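Local structure of Dbv8 protein (Nonomuraea, 4MFZ) at residues V53-G58 against A80-P85; G197-N202 against Y230-R235; R250-T255 against G334-P339. The protein probably transfers a long acyl chain from acyl-CoA, here bound as decanoyl-CoA, to an amino group of a glycopeptide antibiotic, as a GNAT-type N-acyltransferase. All blocks are in the same frame, centred on the assembly; numbering follows the deposited sequence.

Contact 1 of 3, residues V53-G58 against A80-P85; sequences VRLPQG and AATPGP
The methyl of T82 touches L55 and Q57, and this one carbon carries most of the meeting of 53-58 with 80-85. CG2 of T82 lies 3.8 Å from CD1 of L55, the two side chains sliding past each other in opposite directions. The same methyl is 3.9 Å from NE2 of Q57, whose chain bends at chi2 (-92°) and thereby brings the amide up to it. CD1 of L55 also rests against the ring of P83, 3.8 Å from its CD, the leucine running across the proline at about a right angle.

Polar groups are joined through two waters. One donates to both P56 O (2.9 Å) and T82 OG1 (3.1 Å); the other donates to P83 O at 2.7 Å and accepts a weak bond from Q57 NE2. Threonine suits this place because its branches divide the work: with OG1 anti to the carbonyl carbon (chi1 -56°) and CG2 anti to the backbone N, the methyl faces L55 while the hydroxyl turns back to V79 O and I78 O of helix 72-81. Beyond it, R87 binds T82 O and D88 holds G84 N.

The contact thus joins the loop leading into helix 58-67 to the loop leaving helix 72-81. L55 is buried against L95 and A137 of helices 89-104 and 130-148, P56 packs on A61 and L64, and P83 touches Y133.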
loop_
_atom_site.group_PDB
_atom_site.type_symbol
_atom_site.label_atom_id
_atom_site.label_comp_id
_atom_site.label_asym_id
_atom_site.label_seq_id
_atom_site.Cartn_x
_atom_site.Cartn_y
_atom_site.Cartn_z
ATOM N N VAL A 53 12.089 11.546 -16.883
ATOM C CA VAL A 53 11.218 11.787 -15.733
ATOM C C VAL A 53 10.684 13.211 -15.765
ATOM O O VAL A 53 11.427 14.153 -15.928
ATOM C CB VAL A 53 11.920 11.492 -14.385
ATOM C CG1 VAL A 53 11.194 12.153 -13.222
ATOM C CG2 VAL A 53 12.003 9.996 -14.151
ATOM N N ARG A 54 9.375 13.337 -15.644
ATOM C CA ARG A 54 8.724 14.611 -15.574
ATOM C C ARG A 54 7.869 14.607 -14.293
ATOM O O ARG A 54 6.984 13.788 -14.157
ATOM C CB ARG A 54 7.849 14.781 -16.815
ATOM C CG ARG A 54 7.167 16.127 -16.891
ATOM C CD ARG A 54 5.851 16.066 -17.647
ATOM N NE ARG A 54 5.222 17.393 -17.671
ATOM C CZ ARG A 54 4.281 17.829 -16.824
ATOM N NH1 ARG A 54 3.814 17.053 -15.860
ATOM N NH2 ARG A 54 3.793 19.062 -16.961
ATOM N N LEU A 55 8.167 15.468 -13.333
ATOM C CA LEU A 55 7.296 15.631 -12.173
ATOM C C LEU A 55 6.412 16.874 -12.392
ATOM O O LEU A 55 6.917 17.900 -12.818
ATOM C CB LEU A 55 8.130 15.813 -10.901
ATOM C CG LEU A 55 8.998 14.621 -10.468
ATOM C CD1 LEU A 55 9.924 15.018 -9.326
ATOM C CD2 LEU A 55 8.147 13.401 -10.095
ATOM N N PRO A 56 5.103 16.793 -12.069
ATOM C CA PRO A 56 4.255 18.001 -12.090
ATOM C C PRO A 56 4.767 19.052 -11.093
ATOM O O PRO A 56 5.456 18.718 -10.117
ATOM C CB PRO A 56 2.876 17.470 -11.660
ATOM C CG PRO A 56 3.199 16.278 -10.799
ATOM C CD PRO A 56 4.411 15.641 -11.455
ATOM N N GLN A 57 4.443 20.314 -11.335
ATOM C CA GLN A 57 4.981 21.411 -10.528
ATOM C C GLN A 57 3.846 22.377 -10.203
ATOM O O GLN A 57 2.837 22.380 -10.896
ATOM C CB GLN A 57 6.046 22.174 -11.325
ATOM C CG GLN A 57 7.151 21.312 -11.941
ATOM C CD GLN A 57 8.354 21.164 -11.028
ATOM O OE1 GLN A 57 8.468 21.853 -10.005
ATOM N NE2 GLN A 57 9.270 20.270 -11.399
ATOM N N GLY A 58 4.028 23.204 -9.178
ATOM C CA GLY A 58 3.102 24.310 -8.918
ATOM C C GLY A 58 1.673 23.817 -8.796
ATOM O O GLY A 58 1.407 22.828 -8.090
ATOM N N ALA A 80 6.358 22.039 -2.486
ATOM C CA ALA A 80 7.576 22.817 -2.164
ATOM C C ALA A 80 8.875 22.019 -2.317
ATOM O O ALA A 80 9.917 22.578 -2.682
ATOM C CB ALA A 80 7.507 23.361 -0.742
ATOM N N ALA A 81 8.830 20.730 -1.999
ATOM C CA ALA A 81 10.036 19.925 -1.966
ATOM C C ALA A 81 10.380 19.249 -3.282
ATOM O O ALA A 81 11.410 18.603 -3.358
ATOM C CB ALA A 81 9.945 18.892 -0.856
ATOM N N THR A 82 9.527 19.376 -4.305
ATOM C CA THR A 82 9.706 18.643 -5.556
ATOM C C THR A 82 11.184 18.699 -5.979
ATOM O O THR A 82 11.689 19.770 -6.205
ATOM C CB THR A 82 8.805 19.224 -6.669
ATOM O OG1 THR A 82 7.432 19.220 -6.238
ATOM C CG2 THR A 82 8.926 18.422 -7.954
ATOM N N PRO A 83 11.876 17.542 -6.077
ATOM C CA PRO A 83 13.314 17.580 -6.424
ATOM C C PRO A 83 13.538 17.926 -7.907
ATOM O O PRO A 83 12.602 17.812 -8.707
ATOM C CB PRO A 83 13.769 16.133 -6.160
ATOM C CG PRO A 83 12.548 15.311 -6.462
ATOM C CD PRO A 83 11.358 16.154 -6.028
ATOM N N GLY A 84 14.748 18.341 -8.273
ATOM C CA GLY A 84 15.121 18.470 -9.693
ATOM C C GLY A 84 16.525 17.910 -9.960
ATOM O O GLY A 84 17.258 17.647 -9.005
ATOM N N PRO A 85 16.924 17.758 -11.259
ATOM C CA PRO A 85 18.251 17.178 -11.563
ATOM C C PRO A 85 19.445 18.000 -11.025
ATOM O O PRO A 85 20.401 17.420 -10.505
ATOM C CB PRO A 85 18.275 17.095 -13.112
ATOM C CG PRO A 85 17.231 18.037 -13.588
ATOM C CD PRO A 85 16.172 18.086 -12.491
HETATM O O HOH W 1 5.579 17.127 -7.684
HETATM O O HOH W 2 11.494 18.574 -11.083
#

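Contact 2 of 3, residues G197-N202 against Y230-R235; sequences GRLQYN and YDSLRR
OG of S232 stands anti to its own backbone N (chi1 -179°), directed from helix 226-243 toward strand 199-205, where Y201, its CG anti to the carbonyl carbon (chi1 -58°), reaches across to meet it. The tyrosine hydroxyl donates to the serine: Y201 OH to S232 OG is 2.8 Å, and OG sits at the ring edge, in plane. The small serine lets the helix lie near the strand, while the long tyrosine bridges the remaining distance. L199 flanks the pair, its CB 3.4 Å from S232 OG.

At the outer end R235, bent at chi3, sets the guanidinium edge-on to G197 CA; its NH1 is 3.2 Å from G197 N, two donors that do not bond. R198 turns away from 230-235, lies against I228 earlier in the same helix, bonds to P218 O and G222 O, and touches decanoyl-CoA.

The segments run nearly parallel, their axes 25° apart, as the helix packs on the sheet of the GNAT-like domain. S232 OG is also hydrogen-bonded to L196 O. The buried phenol gives its proton to the serine, whose oxygen both accepts and donates, all between neutral groups; each bond in such a chain would be expected to strengthen the other.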
loop_
_atom_site.group_PDB
_atom_site.type_symbol
_atom_site.label_atom_id
_atom_site.label_comp_id
_atom_site.label_asym_id
_atom_site.label_seq_id
_atom_site.Cartn_x
_atom_site.Cartn_y
_atom_site.Cartn_z
ATOM N N GLY A 197 -14.714 -0.825 -5.957
ATOM C CA GLY A 197 -15.625 -0.385 -4.898
ATOM C C GLY A 197 -14.856 -0.267 -3.602
ATOM O O GLY A 197 -13.832 0.429 -3.559
ATOM N N ARG A 198 -15.279 -1.002 -2.571
ATOM C CA ARG A 198 -14.669 -0.886 -1.240
ATOM C C ARG A 198 -13.364 -1.670 -1.047
ATOM O O ARG A 198 -12.656 -1.422 -0.076
ATOM C CB ARG A 198 -15.664 -1.313 -0.159
ATOM C CG ARG A 198 -15.238 -1.113 1.313
ATOM C CD ARG A 198 -15.071 0.366 1.725
ATOM N NE ARG A 198 -14.567 0.567 3.104
ATOM C CZ ARG A 198 -13.322 0.273 3.500
ATOM N NH1 ARG A 198 -12.436 -0.217 2.627
ATOM N NH2 ARG A 198 -12.930 0.506 4.755
ATOM N N LEU A 199 -13.086 -2.640 -1.917
ATOM C CA LEU A 199 -12.001 -3.581 -1.649
ATOM C C LEU A 199 -10.909 -3.484 -2.694
ATOM O O LEU A 199 -11.180 -3.077 -3.833
ATOM C CB LEU A 199 -12.544 -5.034 -1.596
ATOM C CG LEU A 199 -13.727 -5.366 -0.677
ATOM C CD1 LEU A 199 -14.004 -6.874 -0.671
ATOM C CD2 LEU A 199 -13.518 -4.929 0.758
ATOM N N GLN A 200 -9.695 -3.882 -2.308
ATOM C CA GLN A 200 -8.534 -3.922 -3.223
ATOM C C GLN A 200 -8.073 -5.375 -3.487
ATOM O O GLN A 200 -8.153 -6.236 -2.618
ATOM C CB GLN A 200 -7.338 -3.141 -2.654
ATOM C CG GLN A 200 -7.431 -1.608 -2.662
ATOM C CD GLN A 200 -6.306 -0.964 -1.851
ATOM O OE1 GLN A 200 -5.768 -1.576 -0.928
ATOM N NE2 GLN A 200 -5.967 0.278 -2.172
ATOM N N TYR A 201 -7.599 -5.641 -4.692
ATOM C CA TYR A 201 -7.194 -6.991 -5.046
ATOM C C TYR A 201 -5.843 -6.878 -5.716
ATOM O O TYR A 201 -5.680 -6.043 -6.608
ATOM C CB TYR A 201 -8.180 -7.596 -6.046
ATOM C CG TYR A 201 -9.595 -7.633 -5.543
ATOM C CD1 TYR A 201 -10.463 -6.552 -5.763
ATOM C CD2 TYR A 201 -10.067 -8.743 -4.828
ATOM C CE1 TYR A 201 -11.766 -6.576 -5.267
ATOM C CE2 TYR A 201 -11.373 -8.780 -4.345
ATOM C CZ TYR A 201 -12.215 -7.701 -4.569
ATOM O OH TYR A 201 -13.501 -7.756 -4.074
ATOM N N ASN A 202 -4.885 -7.705 -5.305
ATOM C CA ASN A 202 -3.636 -7.767 -6.049
ATOM C C ASN A 202 -3.422 -9.116 -6.733
ATOM O O ASN A 202 -3.765 -10.155 -6.203
ATOM C CB ASN A 202 -2.434 -7.359 -5.209
ATOM C CG ASN A 202 -2.114 -8.346 -4.133
ATOM O OD1 ASN A 202 -2.873 -8.492 -3.165
ATOM N ND2 ASN A 202 -0.958 -9.007 -4.259
ATOM N N TYR A 230 -20.083 -7.349 -0.583
ATOM C CA TYR A 230 -20.486 -8.315 -1.602
ATOM C C TYR A 230 -20.542 -7.746 -2.991
ATOM O O TYR A 230 -20.243 -8.445 -3.974
ATOM C CB TYR A 230 -21.815 -9.004 -1.261
ATOM C CG TYR A 230 -21.678 -9.960 -0.128
ATOM C CD1 TYR A 230 -20.889 -11.118 -0.256
ATOM C CD2 TYR A 230 -22.311 -9.718 1.083
ATOM C CE1 TYR A 230 -20.768 -12.016 0.802
ATOM C CE2 TYR A 230 -22.196 -10.606 2.143
ATOM C CZ TYR A 230 -21.428 -11.760 2.000
ATOM O OH TYR A 230 -21.292 -12.639 3.080
ATOM N N ASP A 231 -20.903 -6.468 -3.095
ATOM C CA ASP A 231 -20.893 -5.870 -4.416
ATOM C C ASP A 231 -19.467 -5.896 -5.039
ATOM O O ASP A 231 -19.316 -6.166 -6.231
ATOM C CB ASP A 231 -21.457 -4.452 -4.401
ATOM C CG ASP A 231 -21.694 -3.936 -5.807
ATOM O OD1 ASP A 231 -22.729 -4.313 -6.404
ATOM O OD2 ASP A 231 -20.825 -3.184 -6.320
ATOM N N SER A 232 -18.449 -5.606 -4.226
ATOM C CA SER A 232 -17.056 -5.700 -4.668
ATOM C C SER A 232 -16.661 -7.151 -4.969
ATOM O O SER A 232 -16.163 -7.435 -6.044
ATOM C CB SER A 232 -16.089 -5.140 -3.622
ATOM O OG SER A 232 -14.747 -5.240 -4.139
ATOM N N LEU A 233 -16.870 -8.040 -4.002
ATOM C CA LEU A 233 -16.478 -9.440 -4.130
ATOM C C LEU A 233 -17.078 -10.090 -5.400
ATOM O O LEU A 233 -16.358 -10.762 -6.133
ATOM C CB LEU A 233 -16.820 -10.225 -2.865
ATOM C CG LEU A 233 -16.352 -11.682 -2.826
ATOM C CD1 LEU A 233 -14.840 -11.781 -2.781
ATOM C CD2 LEU A 233 -16.930 -12.422 -1.646
ATOM N N ARG A 234 -18.355 -9.840 -5.692
ATOM C CA ARG A 234 -18.963 -10.330 -6.972
ATOM C C ARG A 234 -18.377 -9.805 -8.284
ATOM O O ARG A 234 -18.456 -10.488 -9.320
ATOM C CB ARG A 234 -20.488 -10.149 -6.962
ATOM C CG ARG A 234 -21.203 -11.166 -6.051
ATOM C CD ARG A 234 -22.712 -11.255 -6.286
ATOM N NE ARG A 234 -23.300 -9.922 -6.169
ATOM C CZ ARG A 234 -23.526 -9.115 -7.211
ATOM N NH1 ARG A 234 -23.251 -9.528 -8.447
ATOM N NH2 ARG A 234 -24.020 -7.893 -7.018
ATOM N N ARG A 235 -17.810 -8.594 -8.261
ATOM C CA ARG A 235 -17.193 -7.997 -9.436
ATOM C C ARG A 235 -15.751 -8.506 -9.732
ATOM O O ARG A 235 -15.254 -8.344 -10.847
ATOM C CB ARG A 235 -17.140 -6.449 -9.307
ATOM C CG ARG A 235 -18.453 -5.685 -9.507
ATOM C CD ARG A 235 -18.309 -4.211 -9.071
ATOM N NE ARG A 235 -17.319 -3.478 -9.879
ATOM C CZ ARG A 235 -16.569 -2.452 -9.465
ATOM N NH1 ARG A 235 -16.644 -1.970 -8.198
ATOM N NH2 ARG A 235 -15.726 -1.896 -10.339
#

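Contact 3 of 3, residues R250-T255 against G334-P339; sequences RAATGT and GRIELP. With MFK (decanoyl-CoA), chain B.
A252 and I336 face each other as a hydrogen-bonded antiparallel pair, and from them the tight part of this contact extends in both directions. A252 N donates to I336 O at 3.0 Å, and I336 N returns a bond to A252 O at 2.9 Å. The next such pair is G254 with G334, where G334 N donates to G254 O at 2.8 Å and G254 N returns a longer bond to G334 O. Past the strand end the ladder gains one more rung, L338 N to R250 O at 2.7 Å, almost straight at the hydrogen (171°).

On the face bearing A252 and I336 the packing is apolar. A252 CB is 4.1 Å from CD2 of L338; the short alanine suits a place overlaid by two branched neighbours. G254, having no side chain, lets the ligand come close to the backbone, its CA 3.9 Å from CAK of decanoyl-CoA, and T255 O approaches the thioester sulfur.

On the face of T253, R335 and E337 the side chains meet more loosely and reach solvent, although A251 CB lies close to I336 O. CG2 of T253 touches the aliphatic part of R335, 3.9 Å from its CG. At the exposed end, E337, with CG anti to the backbone N (chi1 152°), runs beside R250 in the same direction. R250 NH1 and E337 OE2 are 3.6 Å apart; the planes stand 84° apart and OE2 lies well out of the guanidinium plane, so no N-H points at it and the attraction is between charges.

Strand 251-256 continues into the sheet through backbone bonds from T253 to L213 and L215 of the parallel strand 211-216; helix 226-243 makes the beta-alpha-beta crossover between them. Strand 330-337 is bordered on its far side by 281-289, with R335 bonded to T281, while Y229 and L233 of the helix pack over I336.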
loop_
_atom_site.group_PDB
_atom_site.type_symbol
_atom_site.label_atom_id
_atom_site.label_comp_id
_atom_site.label_asym_id
_atom_site.label_seq_id
_atom_site.Cartn_x
_atom_site.Cartn_y
_atom_site.Cartn_z
ATOM N N ARG A 250 -8.835 -18.259 -8.967
ATOM C CA ARG A 250 -10.160 -18.697 -8.527
ATOM C C ARG A 250 -10.378 -18.479 -7.035
ATOM O O ARG A 250 -11.525 -18.409 -6.588
ATOM C CB ARG A 250 -10.416 -20.169 -8.893
ATOM C CG ARG A 250 -10.249 -20.507 -10.380
ATOM C CD ARG A 250 -11.087 -19.624 -11.309
ATOM N NE ARG A 250 -12.366 -20.155 -11.827
ATOM C CZ ARG A 250 -12.938 -21.337 -11.549
ATOM N NH1 ARG A 250 -12.389 -22.214 -10.711
ATOM N NH2 ARG A 250 -14.100 -21.644 -12.118
ATOM N N ALA A 251 -9.285 -18.385 -6.277
ATOM C CA ALA A 251 -9.344 -18.085 -4.841
ATOM C C ALA A 251 -8.810 -16.675 -4.458
ATOM O O ALA A 251 -8.127 -15.992 -5.243
ATOM C CB ALA A 251 -8.654 -19.195 -4.019
ATOM N N ALA A 252 -9.133 -16.242 -3.252
ATOM C CA ALA A 252 -8.524 -15.033 -2.690
ATOM C C ALA A 252 -7.938 -15.362 -1.315
ATOM O O ALA A 252 -8.445 -16.239 -0.621
ATOM C CB ALA A 252 -9.545 -13.892 -2.616
ATOM N N THR A 253 -6.856 -14.682 -0.940
ATOM C CA THR A 253 -6.182 -14.918 0.328
ATOM C C THR A 253 -5.972 -13.615 1.099
ATOM O O THR A 253 -5.939 -12.505 0.518
ATOM C CB THR A 253 -4.791 -15.585 0.142
ATOM O OG1 THR A 253 -3.963 -14.738 -0.637
ATOM C CG2 THR A 253 -4.881 -16.926 -0.558
ATOM N N GLY A 254 -5.821 -13.754 2.412
ATOM C CA GLY A 254 -5.523 -12.625 3.263
ATOM C C GLY A 254 -5.128 -13.130 4.619
ATOM O O GLY A 254 -5.571 -14.203 5.057
ATOM N N THR A 255 -4.301 -12.347 5.291
ATOM C CA THR A 255 -3.900 -12.643 6.651
ATOM C C THR A 255 -4.174 -11.401 7.486
ATOM O O THR A 255 -3.800 -10.313 7.087
ATOM C CB THR A 255 -2.411 -12.977 6.725
ATOM O OG1 THR A 255 -2.190 -14.226 6.075
ATOM C CG2 THR A 255 -1.933 -13.083 8.198
ATOM N N GLY A 334 -6.392 -16.757 5.820
ATOM C CA GLY A 334 -7.642 -17.348 5.371
ATOM C C GLY A 334 -7.714 -17.354 3.856
ATOM O O GLY A 334 -6.899 -16.703 3.218
ATOM N N ARG A 335 -8.684 -18.083 3.300
ATOM C CA ARG A 335 -8.986 -18.034 1.859
ATOM C C ARG A 335 -10.495 -18.005 1.594
ATOM O O ARG A 335 -11.268 -18.544 2.371
ATOM C CB ARG A 335 -8.474 -19.273 1.117
ATOM C CG ARG A 335 -7.007 -19.628 1.230
ATOM C CD ARG A 335 -6.799 -21.027 0.644
ATOM N NE ARG A 335 -7.924 -21.906 1.007
ATOM C CZ ARG A 335 -8.655 -22.634 0.164
ATOM N NH1 ARG A 335 -8.376 -22.656 -1.135
ATOM N NH2 ARG A 335 -9.658 -23.364 0.634
ATOM N N ILE A 336 -10.873 -17.427 0.458
ATOM C CA ILE A 336 -12.139 -17.705 -0.237
ATOM C C ILE A 336 -11.898 -18.572 -1.518
ATOM O O ILE A 336 -10.838 -18.454 -2.087
ATOM C CB ILE A 336 -12.751 -16.365 -0.729
ATOM C CG1 ILE A 336 -12.930 -15.352 0.398
ATOM C CG2 ILE A 336 -14.089 -16.603 -1.392
ATOM C CD1 ILE A 336 -13.139 -13.936 -0.120
ATOM N N GLU A 337 -12.889 -19.376 -1.994
ATOM C CA GLU A 337 -13.122 -19.657 -3.491
ATOM C C GLU A 337 -14.275 -18.844 -4.278
ATOM O O GLU A 337 -15.483 -19.001 -4.011
ATOM C CB GLU A 337 -13.227 -21.132 -3.794
ATOM C CG GLU A 337 -14.103 -21.385 -5.031
ATOM C CD GLU A 337 -13.451 -22.274 -6.086
ATOM O OE1 GLU A 337 -13.080 -23.413 -5.738
ATOM O OE2 GLU A 337 -13.322 -21.843 -7.273
ATOM N N LEU A 338 -13.886 -18.017 -5.261
ATOM C CA LEU A 338 -14.631 -16.783 -5.608
ATOM C C LEU A 338 -15.954 -16.904 -6.358
ATOM O O LEU A 338 -16.080 -17.755 -7.241
ATOM C CB LEU A 338 -13.749 -15.785 -6.364
ATOM C CG LEU A 338 -12.564 -15.201 -5.617
ATOM C CD1 LEU A 338 -11.529 -14.723 -6.622
ATOM C CD2 LEU A 338 -13.030 -14.080 -4.708
ATOM N N PRO A 339 -16.923 -16.009 -6.027
ATOM C CA PRO A 339 -18.262 -16.071 -6.627
ATOM C C PRO A 339 -18.247 -15.585 -8.062
ATOM O O PRO A 339 -17.652 -14.555 -8.442
ATOM C CB PRO A 339 -19.107 -15.130 -5.736
ATOM C CG PRO A 339 -18.124 -14.153 -5.190
ATOM C CD PRO A 339 -16.810 -14.902 -5.049
ATOM O OXT PRO A 339 -18.837 -16.247 -8.904
HETATM C CCG MFK B . -14.647 -9.222 7.279
HETATM C CCF MFK B . -14.467 -10.316 6.228
HETATM C CCE MFK B . -13.156 -10.102 5.502
HETATM C CCD MFK B . -12.047 -10.678 6.345
HETATM C CCC MFK B . -10.872 -10.977 5.436
HETATM C CCB MFK B . -9.693 -10.115 5.817
HETATM C CCA MFK B . -8.466 -10.691 5.132
HETATM C CBZ MFK B . -7.971 -9.669 4.119
HETATM C CAK MFK B . -6.633 -9.118 4.573
HETATM C CAJ MFK B . -6.757 -7.612 4.841
HETATM O OAL MFK B . -7.508 -6.887 4.181
HETATM S SAI MFK B . -5.718 -7.047 6.134
HETATM C CAH MFK B . -6.168 -5.265 6.263
HETATM C CAG MFK B . -7.540 -5.051 6.912
HETATM N NAF MFK B . -7.808 -3.604 6.864
HETATM C CAE MFK B . -8.011 -2.858 7.966
HETATM O OAM MFK B . -8.042 -3.310 9.108
HETATM C CAD MFK B . -8.258 -1.358 7.696
HETATM C CAC MFK B . -8.715 -0.659 8.991
HETATM N NAB MFK B . -9.929 -1.301 9.535
HETATM C CAA MFK B . -11.125 -0.757 9.264
HETATM O OAO MFK B . -11.257 0.263 8.569
HETATM C CAN MFK B . -12.349 -1.435 9.895
HETATM O OAU MFK B . -11.948 -2.374 10.920
HETATM C CAP MFK B . -13.276 -2.112 8.861
HETATM C CAR MFK B . -12.488 -3.144 8.068
HETATM C CAS MFK B . -13.886 -1.120 7.875
HETATM C CAQ MFK B . -14.409 -2.815 9.602
HETATM O OAT MFK B . -15.110 -1.839 10.341
HETATM P PAV MFK B . -16.686 -1.959 10.661
HETATM O OAX MFK B . -17.458 -2.214 9.435
HETATM O OAW MFK B . -17.062 -0.798 11.520
HETATM O OAY MFK B . -16.600 -3.306 11.539
HETATM P PAZ MFK B . -17.685 -3.864 12.583
HETATM O OBA MFK B . -17.293 -5.375 12.813
HETATM O OBB MFK B . -19.085 -3.738 12.127
HETATM O "O5'" MFK B . -17.296 -3.200 13.997
HETATM C "C5'" MFK B . -17.975 -3.479 15.201
HETATM C "C4'" MFK B . -17.368 -2.582 16.286
HETATM O "O4'" MFK B . -15.897 -2.425 16.215
HETATM C "C3'" MFK B . -17.889 -1.168 16.177
HETATM O "O3'" MFK B . -17.907 -0.621 17.495
HETATM P PBV MFK B . -19.216 0.205 17.976
HETATM O OBW MFK B . -19.075 1.557 17.162
HETATM O OBY MFK B . -18.955 0.458 19.560
HETATM O OBX MFK B . -20.510 -0.384 17.637
HETATM C "C2'" MFK B . -16.804 -0.514 15.317
HETATM O "O2'" MFK B . -16.786 0.898 15.398
HETATM C "C1'" MFK B . -15.550 -1.060 15.931
HETATM N N9 MFK B . -14.417 -1.017 14.970
HETATM C C8 MFK B . -14.230 -1.831 13.924
HETATM N N7 MFK B . -13.088 -1.468 13.324
HETATM C C5 MFK B . -12.542 -0.468 14.034
HETATM C C4 MFK B . -13.374 -0.198 15.045
HETATM N N3 MFK B . -13.061 0.741 15.950
HETATM C C2 MFK B . -11.877 1.634 15.860
HETATM N N1 MFK B . -11.048 1.242 14.703
HETATM C C6 MFK B . -11.405 0.243 13.883
HETATM N N6 MFK B . -10.612 -0.070 12.861
#

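How the contacts relate
Contacts 2 and 3 belong to the same GNAT-like domain: both reach the same sheet, and helix 226-243 of contact 2 packs on contact 3, L233 CD1 lying 3.5 Å from L338 CD2. Contact 1 stands apart, its centre 34 Å from that of contact 2 and 41 Å from that of contact 3, among the N-terminal helices. Contacts 1 and 2 are mainly buried, whereas contact 3 runs from an apolar face to an exposed salt bridge. Their chemistry follows their place: loops joined by a methyl and waters, a helix linked to a strand by hydroxyls, and two strands laced by backbone bonds. Contact 2 gives R198 to the decanoyl-CoA pocket, contact 3 gives G254 and T255.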